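Local coordinates for protein thermosome subunit (PDB 3AQ1) that probably acts as an ATP-dependent chaperone that binds unfolded proteins and helps them fold, as group II chaperonins do, at residues 92-97 and 425-430; 363-368 and 450-455; 369-374 and 420-425; 400-405 and 430-435; 411-416 and 435-440. One frame throughout, in Å; residues are numbered along the deposited sequence.

Contact 1. Residues 92-97 and 425-430; sequences ITIAIS and NKNAGL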
# COMPACT_ATOMS: atom_id res chain seq x y z
N ILE A 92 -6.87 -12.70 -18.66
CA ILE A 92 -7.83 -13.34 -17.75
C ILE A 92 -8.08 -12.58 -16.45
O ILE A 92 -8.77 -13.07 -15.55
CB ILE A 92 -7.41 -14.77 -17.40
CG1 ILE A 92 -6.34 -14.75 -16.31
CG2 ILE A 92 -6.89 -15.48 -18.62
CD1 ILE A 92 -6.14 -16.08 -15.64
N THR A 93 -7.50 -11.39 -16.33
CA THR A 93 -7.67 -10.57 -15.14
C THR A 93 -8.98 -9.82 -15.18
O THR A 93 -9.58 -9.64 -16.24
CB THR A 93 -6.56 -9.54 -15.01
OG1 THR A 93 -6.29 -8.98 -16.29
CG2 THR A 93 -5.31 -10.18 -14.48
N ILE A 94 -9.42 -9.37 -14.01
CA ILE A 94 -10.64 -8.57 -13.87
C ILE A 94 -10.22 -7.13 -13.73
O ILE A 94 -9.36 -6.81 -12.91
CB ILE A 94 -11.39 -8.98 -12.60
CG1 ILE A 94 -11.67 -10.49 -12.62
CG2 ILE A 94 -12.66 -8.15 -12.44
CD1 ILE A 94 -12.58 -10.97 -11.53
N ALA A 95 -10.82 -6.25 -14.53
CA ALA A 95 -10.43 -4.84 -14.55
C ALA A 95 -11.09 -4.04 -13.44
O ALA A 95 -12.30 -4.18 -13.18
CB ALA A 95 -10.71 -4.20 -15.91
N ILE A 96 -10.30 -3.20 -12.80
CA ILE A 96 -10.78 -2.38 -11.70
C ILE A 96 -10.43 -0.93 -11.94
O ILE A 96 -9.26 -0.58 -12.02
CB ILE A 96 -10.20 -2.85 -10.36
CG1 ILE A 96 -10.52 -4.32 -10.15
CG2 ILE A 96 -10.77 -2.03 -9.20
CD1 ILE A 96 -12.01 -4.57 -9.94
N SER A 97 -11.45 -0.10 -12.07
CA SER A 97 -11.28 1.33 -12.26
C SER A 97 -11.43 2.05 -10.93
O SER A 97 -12.17 1.58 -10.06
CB SER A 97 -12.32 1.85 -13.25
OG SER A 97 -12.67 3.20 -12.98
N ASN A 425 -14.94 -21.42 -16.74
CA ASN A 425 -15.02 -20.66 -15.51
C ASN A 425 -13.64 -20.20 -15.07
O ASN A 425 -12.88 -20.99 -14.51
CB ASN A 425 -15.66 -21.48 -14.39
CG ASN A 425 -17.10 -21.81 -14.67
OD1 ASN A 425 -17.77 -22.43 -13.84
ND2 ASN A 425 -17.59 -21.41 -15.83
N LYS A 426 -13.32 -18.93 -15.34
CA LYS A 426 -12.00 -18.41 -15.03
C LYS A 426 -11.78 -18.29 -13.52
O LYS A 426 -10.66 -18.43 -13.03
CB LYS A 426 -11.78 -17.04 -15.71
CG LYS A 426 -12.13 -17.01 -17.19
CD LYS A 426 -11.65 -15.72 -17.87
CE LYS A 426 -11.99 -15.73 -19.36
NZ LYS A 426 -11.18 -14.76 -20.17
N ASN A 427 -12.86 -18.02 -12.79
CA ASN A 427 -12.77 -17.72 -11.37
C ASN A 427 -12.87 -18.94 -10.47
O ASN A 427 -12.97 -18.81 -9.25
CB ASN A 427 -13.85 -16.71 -10.95
CG ASN A 427 -13.87 -15.47 -11.82
OD1 ASN A 427 -12.84 -15.03 -12.33
ND2 ASN A 427 -15.06 -14.90 -11.98
N ALA A 428 -12.87 -20.13 -11.07
CA ALA A 428 -13.02 -21.34 -10.28
C ALA A 428 -11.75 -21.70 -9.52
O ALA A 428 -10.72 -21.99 -10.13
CB ALA A 428 -13.44 -22.48 -11.16
N GLY A 429 -11.83 -21.68 -8.20
CA GLY A 429 -10.70 -22.06 -7.36
C GLY A 429 -11.13 -22.75 -6.08
O GLY A 429 -12.33 -22.80 -5.75
N LEU A 430 -10.16 -23.28 -5.34
CA LEU A 430 -10.47 -24.00 -4.12
C LEU A 430 -10.76 -23.05 -2.96
O LEU A 430 -9.96 -22.18 -2.65
CB LEU A 430 -9.33 -24.95 -3.74
CG LEU A 430 -9.50 -25.69 -2.40
CD1 LEU A 430 -10.84 -26.42 -2.34
CD2 LEU A 430 -8.35 -26.66 -2.13
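The carboxamide of N427 is the flat group that reaches across, and it presents its oxygen to I94. OD1 lies 4.1 Å from I94 CD1. The methyl stands well out of the amide plane, so it comes obliquely over the oxygen and not within the plane. At the other end of the amide, ND2 makes a weak hydrogen bond to D439. The side chains of I94 and N427 meet at about a right angle. The second point of touch is K426 on I92. The lysine chain is fully extended beyond CB and passes alongside the isoleucine, with CD 4.4 Å from I92 CB. Its NZ ends 4.4 Å from I92 CA. No hydrogen bond joins the two segments, and with approaches of 4.1 to 4.4 Å the packing near the surface is light. A type I beta turn from N425 to A428 holds K426 and N427 at its two middle positions. Facing it, I92 closes helix 71-92, and T93 leads from that helix into strand 94-95. W441 rests against both I94 and N427. R372 of helix 364-378 touches I92 and K426, while I94 pairs through its backbone with V358 of strand 357-360.

Contact 2. Residues 363-368 and 450-455; sequences GSSEVE and RIKTQA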
# COMPACT_ATOMS: atom_id res chain seq x y z
N GLY A 363 -6.02 -20.87 -6.50
CA GLY A 363 -5.39 -21.66 -7.54
C GLY A 363 -6.07 -21.47 -8.88
O GLY A 363 -5.66 -22.06 -9.88
N SER A 364 -7.10 -20.64 -8.90
CA SER A 364 -7.81 -20.35 -10.14
C SER A 364 -6.87 -19.92 -11.28
O SER A 364 -6.98 -20.42 -12.38
CB SER A 364 -8.93 -19.32 -9.94
OG SER A 364 -8.39 -18.03 -9.66
N SER A 365 -5.94 -19.00 -11.00
CA SER A 365 -5.09 -18.45 -12.07
C SER A 365 -3.95 -19.38 -12.48
O SER A 365 -3.50 -19.36 -13.62
CB SER A 365 -4.55 -17.07 -11.69
OG SER A 365 -3.50 -17.16 -10.75
N GLU A 366 -3.50 -20.22 -11.56
CA GLU A 366 -2.47 -21.18 -11.92
C GLU A 366 -3.05 -22.23 -12.87
O GLU A 366 -2.42 -22.60 -13.87
CB GLU A 366 -1.89 -21.81 -10.67
CG GLU A 366 -0.90 -20.91 -9.93
CD GLU A 366 -1.55 -19.95 -8.94
OE1 GLU A 366 -2.79 -19.99 -8.77
OE2 GLU A 366 -0.81 -19.17 -8.31
N VAL A 367 -4.25 -22.69 -12.56
CA VAL A 367 -4.96 -23.66 -13.38
C VAL A 367 -5.26 -23.11 -14.78
O VAL A 367 -4.99 -23.78 -15.78
CB VAL A 367 -6.26 -24.05 -12.69
CG1 VAL A 367 -7.16 -24.90 -13.58
CG2 VAL A 367 -5.93 -24.75 -11.39
N GLU A 368 -5.81 -21.89 -14.86
CA GLU A 368 -6.00 -21.20 -16.13
C GLU A 368 -4.67 -21.04 -16.89
O GLU A 368 -4.57 -21.40 -18.06
CB GLU A 368 -6.66 -19.83 -15.93
CG GLU A 368 -7.32 -19.28 -17.19
CD GLU A 368 -8.43 -20.19 -17.70
OE1 GLU A 368 -9.11 -20.83 -16.87
OE2 GLU A 368 -8.63 -20.28 -18.94
N ARG A 450 0.12 -7.62 -9.57
CA ARG A 450 1.57 -7.45 -9.44
C ARG A 450 2.24 -8.54 -8.60
O ARG A 450 3.35 -8.97 -8.89
CB ARG A 450 1.94 -6.04 -8.94
CG ARG A 450 1.94 -5.86 -7.43
CD ARG A 450 2.42 -4.47 -7.03
NE ARG A 450 1.90 -3.44 -7.93
CZ ARG A 450 1.71 -2.18 -7.58
NH1 ARG A 450 2.00 -1.78 -6.35
NH2 ARG A 450 1.23 -1.31 -8.45
N ILE A 451 1.55 -9.01 -7.56
CA ILE A 451 2.10 -10.10 -6.77
C ILE A 451 2.15 -11.38 -7.60
O ILE A 451 3.16 -12.06 -7.65
CB ILE A 451 1.28 -10.34 -5.48
CG1 ILE A 451 1.54 -9.21 -4.48
CG2 ILE A 451 1.63 -11.68 -4.86
CD1 ILE A 451 3.02 -8.93 -4.22
N LYS A 452 1.05 -11.69 -8.27
CA LYS A 452 1.02 -12.90 -9.07
C LYS A 452 2.16 -12.92 -10.12
O LYS A 452 2.80 -13.96 -10.30
CB LYS A 452 -0.35 -13.09 -9.71
CG LYS A 452 -0.58 -14.50 -10.21
CD LYS A 452 -0.42 -15.52 -9.07
CE LYS A 452 -1.58 -15.48 -8.09
NZ LYS A 452 -1.44 -16.50 -7.02
N THR A 453 2.42 -11.80 -10.79
CA THR A 453 3.47 -11.78 -11.82
C THR A 453 4.85 -11.68 -11.21
O THR A 453 5.81 -12.18 -11.78
CB THR A 453 3.32 -10.64 -12.86
OG1 THR A 453 3.44 -9.36 -12.22
CG2 THR A 453 1.99 -10.73 -13.59
N GLN A 454 4.97 -11.03 -10.06
CA GLN A 454 6.27 -10.97 -9.41
C GLN A 454 6.69 -12.37 -8.96
O GLN A 454 7.84 -12.77 -9.14
CB GLN A 454 6.26 -9.99 -8.24
CG GLN A 454 7.12 -8.76 -8.47
CD GLN A 454 6.65 -7.55 -7.66
OE1 GLN A 454 6.26 -6.52 -8.23
NE2 GLN A 454 6.66 -7.67 -6.33
N ALA A 455 5.75 -13.13 -8.40
CA ALA A 455 6.06 -14.46 -7.93
C ALA A 455 6.46 -15.38 -9.09
O ALA A 455 7.45 -16.09 -9.00
CB ALA A 455 4.91 -15.04 -7.14
O HOH W 1 -4.01 -18.78 -6.47
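A buried salt bridge joins two helices of the largely helical part of the chain, consistent with the equatorial domain of chaperonins. It links the first turn of helix 364-378 to the start of helix 449-467. K452 NZ donates to E366 OE2 at 3.0 Å. The lysine comes to the syn side of that oxygen, 19° out of the carboxylate plane. The two side chains cross at about a right angle. K452 bends at both chi2 (58°) and chi3 (73°), which curls the chain and carries its end past S365 to the glutamate. On the way CE passes S365 OG at 3.7 Å. Bent at chi2, E366 brings its carboxylate back toward the lysine. The ammonium has a second anionic partner, E447, with which it also forms a salt bridge. A water joins the group: it donates to E366 OE1 and accepts from G363 N, both at 2.9 Å, and takes a weak bond from K452 NZ. G363 sits at the N-cap position of its helix. A leucine in place of K452 would probably leave E366 and E447 without their shared cation and the water with one partner fewer. With two carboxylates about it, the ammonium is likely to stay protonated, and its charge probably offsets theirs in this buried place.

Contact 3. Residues 369-374 and 420-425; sequences LSLRLS and QHEKGN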
# COMPACT_ATOMS: atom_id res chain seq x y z
N LEU A 369 -3.66 -20.48 -16.23
CA LEU A 369 -2.35 -20.37 -16.85
C LEU A 369 -1.87 -21.71 -17.35
O LEU A 369 -1.50 -21.84 -18.51
CB LEU A 369 -1.33 -19.79 -15.88
CG LEU A 369 -1.52 -18.29 -15.68
CD1 LEU A 369 -0.54 -17.77 -14.67
CD2 LEU A 369 -1.32 -17.61 -17.00
N SER A 370 -1.89 -22.71 -16.48
CA SER A 370 -1.41 -24.05 -16.84
C SER A 370 -2.12 -24.59 -18.06
O SER A 370 -1.49 -25.10 -18.99
CB SER A 370 -1.60 -25.01 -15.68
OG SER A 370 -1.33 -26.34 -16.10
N LEU A 371 -3.44 -24.47 -18.07
CA LEU A 371 -4.23 -24.94 -19.19
C LEU A 371 -3.85 -24.22 -20.49
O LEU A 371 -3.52 -24.85 -21.49
CB LEU A 371 -5.72 -24.77 -18.91
CG LEU A 371 -6.63 -25.03 -20.11
CD1 LEU A 371 -6.72 -26.52 -20.38
CD2 LEU A 371 -8.00 -24.43 -19.88
N ARG A 372 -3.88 -22.90 -20.47
CA ARG A 372 -3.61 -22.12 -21.67
C ARG A 372 -2.16 -22.18 -22.08
O ARG A 372 -1.81 -21.86 -23.21
CB ARG A 372 -4.00 -20.67 -21.47
CG ARG A 372 -5.48 -20.46 -21.30
CD ARG A 372 -5.72 -19.08 -20.73
NE ARG A 372 -7.14 -18.80 -20.60
CZ ARG A 372 -7.81 -17.98 -21.40
NH1 ARG A 372 -7.18 -17.36 -22.38
NH2 ARG A 372 -9.11 -17.78 -21.20
N LEU A 373 -1.29 -22.58 -21.16
CA LEU A 373 0.12 -22.61 -21.49
C LEU A 373 0.48 -23.98 -22.03
O LEU A 373 1.50 -24.15 -22.68
CB LEU A 373 0.97 -22.24 -20.27
CG LEU A 373 2.46 -22.02 -20.54
CD1 LEU A 373 2.64 -20.87 -21.51
CD2 LEU A 373 3.20 -21.77 -19.23
N SER A 374 -0.37 -24.96 -21.74
CA SER A 374 -0.21 -26.30 -22.30
C SER A 374 -0.76 -26.31 -23.71
O SER A 374 -0.35 -27.13 -24.54
CB SER A 374 -0.93 -27.36 -21.45
OG SER A 374 -0.09 -27.83 -20.41
N GLN A 420 -14.01 -27.46 -14.51
CA GLN A 420 -14.58 -26.12 -14.52
C GLN A 420 -13.81 -25.12 -15.39
O GLN A 420 -14.41 -24.32 -16.10
CB GLN A 420 -14.79 -25.61 -13.10
CG GLN A 420 -16.04 -26.16 -12.50
CD GLN A 420 -16.54 -25.32 -11.36
OE1 GLN A 420 -16.69 -25.80 -10.23
NE2 GLN A 420 -16.78 -24.03 -11.63
N HIS A 421 -12.48 -25.17 -15.35
CA HIS A 421 -11.71 -24.27 -16.20
C HIS A 421 -11.81 -24.61 -17.69
O HIS A 421 -12.03 -23.72 -18.52
CB HIS A 421 -10.27 -24.17 -15.72
CG HIS A 421 -10.09 -23.18 -14.62
ND1 HIS A 421 -9.56 -21.93 -14.83
CD2 HIS A 421 -10.43 -23.24 -13.31
CE1 HIS A 421 -9.55 -21.26 -13.68
NE2 HIS A 421 -10.07 -22.03 -12.75
N GLU A 422 -11.67 -25.90 -18.02
CA GLU A 422 -11.87 -26.38 -19.38
C GLU A 422 -13.22 -25.90 -19.91
O GLU A 422 -13.37 -25.64 -21.10
CB GLU A 422 -11.83 -27.91 -19.43
CG GLU A 422 -10.44 -28.52 -19.28
CD GLU A 422 -10.47 -30.02 -19.03
OE1 GLU A 422 -11.57 -30.64 -19.06
OE2 GLU A 422 -9.38 -30.58 -18.80
N LYS A 423 -14.20 -25.78 -19.01
CA LYS A 423 -15.55 -25.39 -19.39
C LYS A 423 -15.79 -23.87 -19.32
O LYS A 423 -16.91 -23.41 -19.52
CB LYS A 423 -16.59 -26.15 -18.56
CG LYS A 423 -16.67 -27.65 -18.87
CD LYS A 423 -17.68 -28.35 -17.96
CE LYS A 423 -17.92 -29.80 -18.35
NZ LYS A 423 -16.72 -30.65 -18.11
N GLY A 424 -14.74 -23.10 -19.03
CA GLY A 424 -14.79 -21.65 -19.17
C GLY A 424 -15.03 -20.82 -17.92
O GLY A 424 -15.31 -19.62 -18.03
N ASN A 425 -14.94 -21.42 -16.74
CA ASN A 425 -15.02 -20.66 -15.51
C ASN A 425 -13.64 -20.20 -15.07
O ASN A 425 -12.88 -20.99 -14.51
CB ASN A 425 -15.66 -21.48 -14.39
CG ASN A 425 -17.10 -21.81 -14.67
OD1 ASN A 425 -17.77 -22.43 -13.84
ND2 ASN A 425 -17.59 -21.41 -15.83
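The backbones come closest where L371 and E422 face each other, their CA atoms 7.8 Å apart. Segment 369-374 lies within helix 364-378, whereas 420-425 holds the end of helix 410-422. That end is a Schellman motif: G424 has a positive phi of 99°, N425 N bonds back to Q420 O at 3.0 Å, and G424 N bonds to H421 O. A side chain at G424 would run into the carbonyl oxygen of the residue before. Across the contact L371 does the touching. Its CG stands anti to the backbone N (chi1 171°), which sends the two methyls out to the other helix. CD2 approaches H421 O at 4.3 Å, and CD1 lies 4.4 Å from E422 CG. So one leucine packs against a helix end and against the aliphatic part of a glutamate. No hydrogen bond crosses between the segments. H421 is positioned from outside: its NE2 bonds to A428 O, and its ND1 lies at E368, at a separation too short to be trusted in detail. Together they probably set the turn of the imidazole. One ring face carries N425 O, 3.3 Å above the plane over the ring centre. The two residues joined by the longer backbone bond also pair through their side chains. Q420 NE2 donates to N425 OD1 at 2.9 Å, on a lone pair in the carbonyl plane, with the oxygen tilted 22° from the donor amide.

Contact 4. Residues 400-405 and 430-435; sequences VALAEN and LNVYTG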
# COMPACT_ATOMS: atom_id res chain seq x y z
N VAL A 400 -2.45 -27.72 -5.94
CA VAL A 400 -2.25 -29.02 -5.30
C VAL A 400 -1.76 -28.84 -3.87
O VAL A 400 -2.20 -29.56 -2.97
CB VAL A 400 -1.27 -29.92 -6.09
CG1 VAL A 400 -0.77 -31.04 -5.20
CG2 VAL A 400 -1.94 -30.49 -7.33
N ALA A 401 -0.88 -27.87 -3.65
CA ALA A 401 -0.47 -27.56 -2.28
C ALA A 401 -1.63 -27.02 -1.44
O ALA A 401 -1.77 -27.39 -0.28
CB ALA A 401 0.71 -26.61 -2.26
N LEU A 402 -2.47 -26.17 -2.02
CA LEU A 402 -3.65 -25.69 -1.29
C LEU A 402 -4.50 -26.86 -0.78
O LEU A 402 -4.87 -26.89 0.39
CB LEU A 402 -4.49 -24.72 -2.12
CG LEU A 402 -3.85 -23.35 -2.35
CD1 LEU A 402 -4.65 -22.49 -3.34
CD2 LEU A 402 -3.64 -22.64 -1.02
N ALA A 403 -4.79 -27.81 -1.65
CA ALA A 403 -5.59 -28.98 -1.29
C ALA A 403 -4.93 -29.78 -0.18
O ALA A 403 -5.58 -30.16 0.79
CB ALA A 403 -5.84 -29.86 -2.50
N GLU A 404 -3.63 -30.04 -0.34
CA GLU A 404 -2.90 -30.86 0.62
C GLU A 404 -2.90 -30.25 2.03
O GLU A 404 -3.25 -30.92 3.00
CB GLU A 404 -1.47 -31.16 0.12
CG GLU A 404 -1.41 -32.33 -0.91
CD GLU A 404 -0.05 -32.48 -1.64
OE1 GLU A 404 0.84 -31.60 -1.51
OE2 GLU A 404 0.12 -33.49 -2.37
N ASN A 405 -2.55 -28.97 2.14
CA ASN A 405 -2.56 -28.31 3.44
C ASN A 405 -3.92 -28.35 4.11
O ASN A 405 -4.03 -28.68 5.29
CB ASN A 405 -2.06 -26.88 3.32
CG ASN A 405 -0.65 -26.81 2.81
OD1 ASN A 405 0.10 -27.78 2.88
ND2 ASN A 405 -0.26 -25.65 2.29
N LEU A 430 -10.16 -23.28 -5.34
CA LEU A 430 -10.47 -24.00 -4.12
C LEU A 430 -10.76 -23.05 -2.96
O LEU A 430 -9.96 -22.18 -2.65
CB LEU A 430 -9.33 -24.95 -3.74
CG LEU A 430 -9.50 -25.69 -2.40
CD1 LEU A 430 -10.84 -26.42 -2.34
CD2 LEU A 430 -8.35 -26.66 -2.13
N ASN A 431 -11.93 -23.20 -2.34
CA ASN A 431 -12.21 -22.49 -1.11
C ASN A 431 -11.68 -23.31 0.04
O ASN A 431 -12.34 -24.25 0.47
CB ASN A 431 -13.72 -22.29 -0.94
CG ASN A 431 -14.06 -21.63 0.37
OD1 ASN A 431 -13.38 -21.84 1.37
ND2 ASN A 431 -15.11 -20.83 0.37
N VAL A 432 -10.51 -22.97 0.56
CA VAL A 432 -9.79 -23.89 1.44
C VAL A 432 -10.58 -24.34 2.67
O VAL A 432 -10.34 -25.43 3.21
CB VAL A 432 -8.40 -23.36 1.83
CG1 VAL A 432 -7.93 -23.98 3.14
CG2 VAL A 432 -7.40 -23.67 0.72
N TYR A 433 -11.54 -23.53 3.09
CA TYR A 433 -12.32 -23.83 4.29
C TYR A 433 -13.49 -24.80 4.02
O TYR A 433 -13.66 -25.79 4.73
CB TYR A 433 -12.79 -22.54 4.95
CG TYR A 433 -11.67 -21.53 5.08
CD1 TYR A 433 -10.56 -21.78 5.88
CD2 TYR A 433 -11.70 -20.33 4.37
CE1 TYR A 433 -9.54 -20.87 5.99
CE2 TYR A 433 -10.68 -19.41 4.47
CZ TYR A 433 -9.60 -19.69 5.28
OH TYR A 433 -8.58 -18.77 5.38
N THR A 434 -14.26 -24.52 2.98
CA THR A 434 -15.41 -25.37 2.64
C THR A 434 -15.03 -26.61 1.82
O THR A 434 -15.90 -27.41 1.46
CB THR A 434 -16.52 -24.57 1.92
OG1 THR A 434 -16.22 -24.43 0.53
CG2 THR A 434 -16.65 -23.19 2.54
N GLY A 435 -13.75 -26.79 1.53
CA GLY A 435 -13.30 -27.91 0.72
C GLY A 435 -13.86 -27.97 -0.70
O GLY A 435 -13.53 -28.88 -1.46
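L430 points its CG anti to the backbone N (chi1 176°), and a chi2 of 53° then brings CD2 onto the backbone of A403. That methyl lies 3.7 Å from A403 CA and 4.1 Å from A403 CB. It also touches L402, at 4.3 Å from its CB. In V432, CG1 is anti to the backbone N (chi1 156°), and the other methyl, CG2, meets the helix. CG2 sits 4.2 Å from L402 CB and about as far from L402 O. Two branched residues therefore press one methyl each against the same helical turn. The contact is apolar, with no hydrogen bond between the segments. The loop that carries V432 is shaped by N431. Its OD1 accepts from two backbone N atoms. Y433 N binds at 3.0 Å in the carbonyl plane, which makes an Asx turn. T434 N binds at 3.2 Å from well above that plane, closing an Asx motif. L430 also packs on I413 of helix 410-422, and A403 touches the same isoleucine. Strands 428-430 and 437-439 are the arms of a two-stranded antiparallel beta hairpin. The contact seats the end of its first arm and its loop on helix 397-405.

Contact 5. Residues 411-416 and 435-440; sequences IDIMVE and GEVVDM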
# COMPACT_ATOMS: atom_id res chain seq x y z
N ILE A 411 -6.31 -34.93 -5.98
CA ILE A 411 -6.84 -35.49 -7.21
C ILE A 411 -8.28 -35.04 -7.41
O ILE A 411 -8.67 -34.61 -8.50
CB ILE A 411 -6.78 -37.02 -7.21
CG1 ILE A 411 -5.35 -37.50 -6.98
CG2 ILE A 411 -7.31 -37.57 -8.52
CD1 ILE A 411 -4.34 -36.78 -7.86
N ASP A 412 -9.07 -35.14 -6.36
CA ASP A 412 -10.45 -34.70 -6.40
C ASP A 412 -10.57 -33.24 -6.82
O ASP A 412 -11.37 -32.91 -7.69
CB ASP A 412 -11.12 -34.91 -5.04
CG ASP A 412 -11.81 -36.24 -4.92
OD1 ASP A 412 -11.50 -37.13 -5.74
OD2 ASP A 412 -12.66 -36.41 -4.02
N ILE A 413 -9.77 -32.39 -6.18
CA ILE A 413 -9.82 -30.95 -6.43
C ILE A 413 -9.32 -30.58 -7.83
O ILE A 413 -9.90 -29.70 -8.48
CB ILE A 413 -8.98 -30.16 -5.41
CG1 ILE A 413 -9.46 -30.43 -3.98
CG2 ILE A 413 -8.99 -28.68 -5.75
CD1 ILE A 413 -10.87 -30.01 -3.75
N MET A 414 -8.26 -31.24 -8.28
CA MET A 414 -7.67 -30.96 -9.59
C MET A 414 -8.58 -31.38 -10.74
O MET A 414 -8.69 -30.68 -11.75
CB MET A 414 -6.28 -31.60 -9.74
CG MET A 414 -5.17 -30.89 -8.96
SD MET A 414 -5.18 -29.09 -9.13
CE MET A 414 -4.98 -28.90 -10.90
N VAL A 415 -9.22 -32.53 -10.59
CA VAL A 415 -10.20 -32.97 -11.56
C VAL A 415 -11.26 -31.89 -11.69
O VAL A 415 -11.56 -31.41 -12.77
CB VAL A 415 -10.82 -34.31 -11.14
CG1 VAL A 415 -12.13 -34.58 -11.88
CG2 VAL A 415 -9.80 -35.43 -11.34
N GLU A 416 -11.80 -31.49 -10.55
CA GLU A 416 -12.88 -30.52 -10.53
C GLU A 416 -12.42 -29.14 -11.04
O GLU A 416 -13.18 -28.46 -11.73
CB GLU A 416 -13.50 -30.45 -9.13
CG GLU A 416 -14.57 -29.40 -8.95
CD GLU A 416 -15.77 -29.65 -9.85
OE1 GLU A 416 -15.79 -30.71 -10.52
OE2 GLU A 416 -16.67 -28.78 -9.90
N GLY A 435 -13.75 -26.79 1.53
CA GLY A 435 -13.30 -27.91 0.72
C GLY A 435 -13.86 -27.97 -0.70
O GLY A 435 -13.53 -28.88 -1.46
N GLU A 436 -14.71 -27.00 -1.06
CA GLU A 436 -15.33 -26.96 -2.39
C GLU A 436 -14.61 -26.08 -3.41
O GLU A 436 -13.77 -25.25 -3.06
CB GLU A 436 -16.78 -26.48 -2.29
CG GLU A 436 -17.77 -27.50 -1.77
CD GLU A 436 -19.17 -26.90 -1.63
OE1 GLU A 436 -19.29 -25.65 -1.62
OE2 GLU A 436 -20.14 -27.68 -1.54
N VAL A 437 -14.95 -26.28 -4.68
CA VAL A 437 -14.48 -25.41 -5.74
C VAL A 437 -15.60 -24.46 -6.14
O VAL A 437 -16.70 -24.89 -6.48
CB VAL A 437 -14.05 -26.19 -6.96
CG1 VAL A 437 -13.78 -25.24 -8.10
CG2 VAL A 437 -12.83 -27.02 -6.65
N VAL A 438 -15.33 -23.16 -6.10
CA VAL A 438 -16.37 -22.16 -6.30
C VAL A 438 -15.82 -20.90 -6.99
O VAL A 438 -14.60 -20.81 -7.23
CB VAL A 438 -17.02 -21.78 -4.96
CG1 VAL A 438 -17.95 -22.90 -4.47
CG2 VAL A 438 -15.96 -21.46 -3.91
N ASP A 439 -16.71 -19.95 -7.30
CA ASP A 439 -16.31 -18.67 -7.92
C ASP A 439 -15.53 -17.80 -6.93
O ASP A 439 -16.11 -17.16 -6.05
CB ASP A 439 -17.55 -17.93 -8.45
CG ASP A 439 -17.19 -16.78 -9.38
OD1 ASP A 439 -16.31 -15.97 -9.02
OD2 ASP A 439 -17.78 -16.69 -10.48
N MET A 440 -14.21 -17.78 -7.06
CA MET A 440 -13.37 -17.15 -6.05
C MET A 440 -13.58 -15.64 -5.95
O MET A 440 -13.24 -15.02 -4.93
CB MET A 440 -11.89 -17.48 -6.29
CG MET A 440 -11.52 -18.93 -5.99
SD MET A 440 -11.34 -19.33 -4.25
CE MET A 440 -12.98 -19.90 -3.84
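Apolar packing carries this contact, and V437 is at its centre. Its CG2 meets I413 CG2 at 4.3 Å, methyl to methyl. The same CG2 lies 3.7 Å from E416 CG, and V437 CB is 3.8 Å from that methylene. The glutamate thus packs here through its aliphatic part. Its CG is anti to the backbone N (chi1 176°), which lays it against the valine, and a bend at chi2 (62°) turns the carboxylate off that line. The two side chains cross obliquely. A second kind of touch is methyl against carbonyl: I413 CD1 comes 3.7 Å from G435 O. G435, in the hairpin loop, has a positive phi of 61°. No hydrogen bond or salt bridge joins the segments. Backbone bonds hold the second arm to its partner strand instead, V438 pairing with G429 and M440 with N427. Further apolar cover comes from the helix itself, since V437 also touches L417, and from A428 of the neighbouring strand. I413 in turn reaches A403 of helix 397-405. Between these segments the join rests on shape and not on directed bonds: one valine methyl meets both an isoleucine and a glutamate stem. The E416 carboxylate takes no part in joining them.

How the contacts relate
Contact 2 is the buried one and the one with a salt bridge between its segments. Contact 1 lies at the surface, and contacts 3, 4 and 5 are partly buried. Contacts 2 and 3 both use helix 364-378, contact 2 at its start and contact 3 further on. Contacts 3 and 5 share helix 410-422. The hairpin of strands 428-430 and 437-439 serves three contacts: its approach turn in contact 1, the end of its first arm and its loop in contact 4, its second arm in contact 5. Contacts 4 and 5 lie closest, with centres about 8 Å apart, and their segments share G435. Among the five, the buried contact has the charge pair across it; the others join their segments without hydrogen bonds.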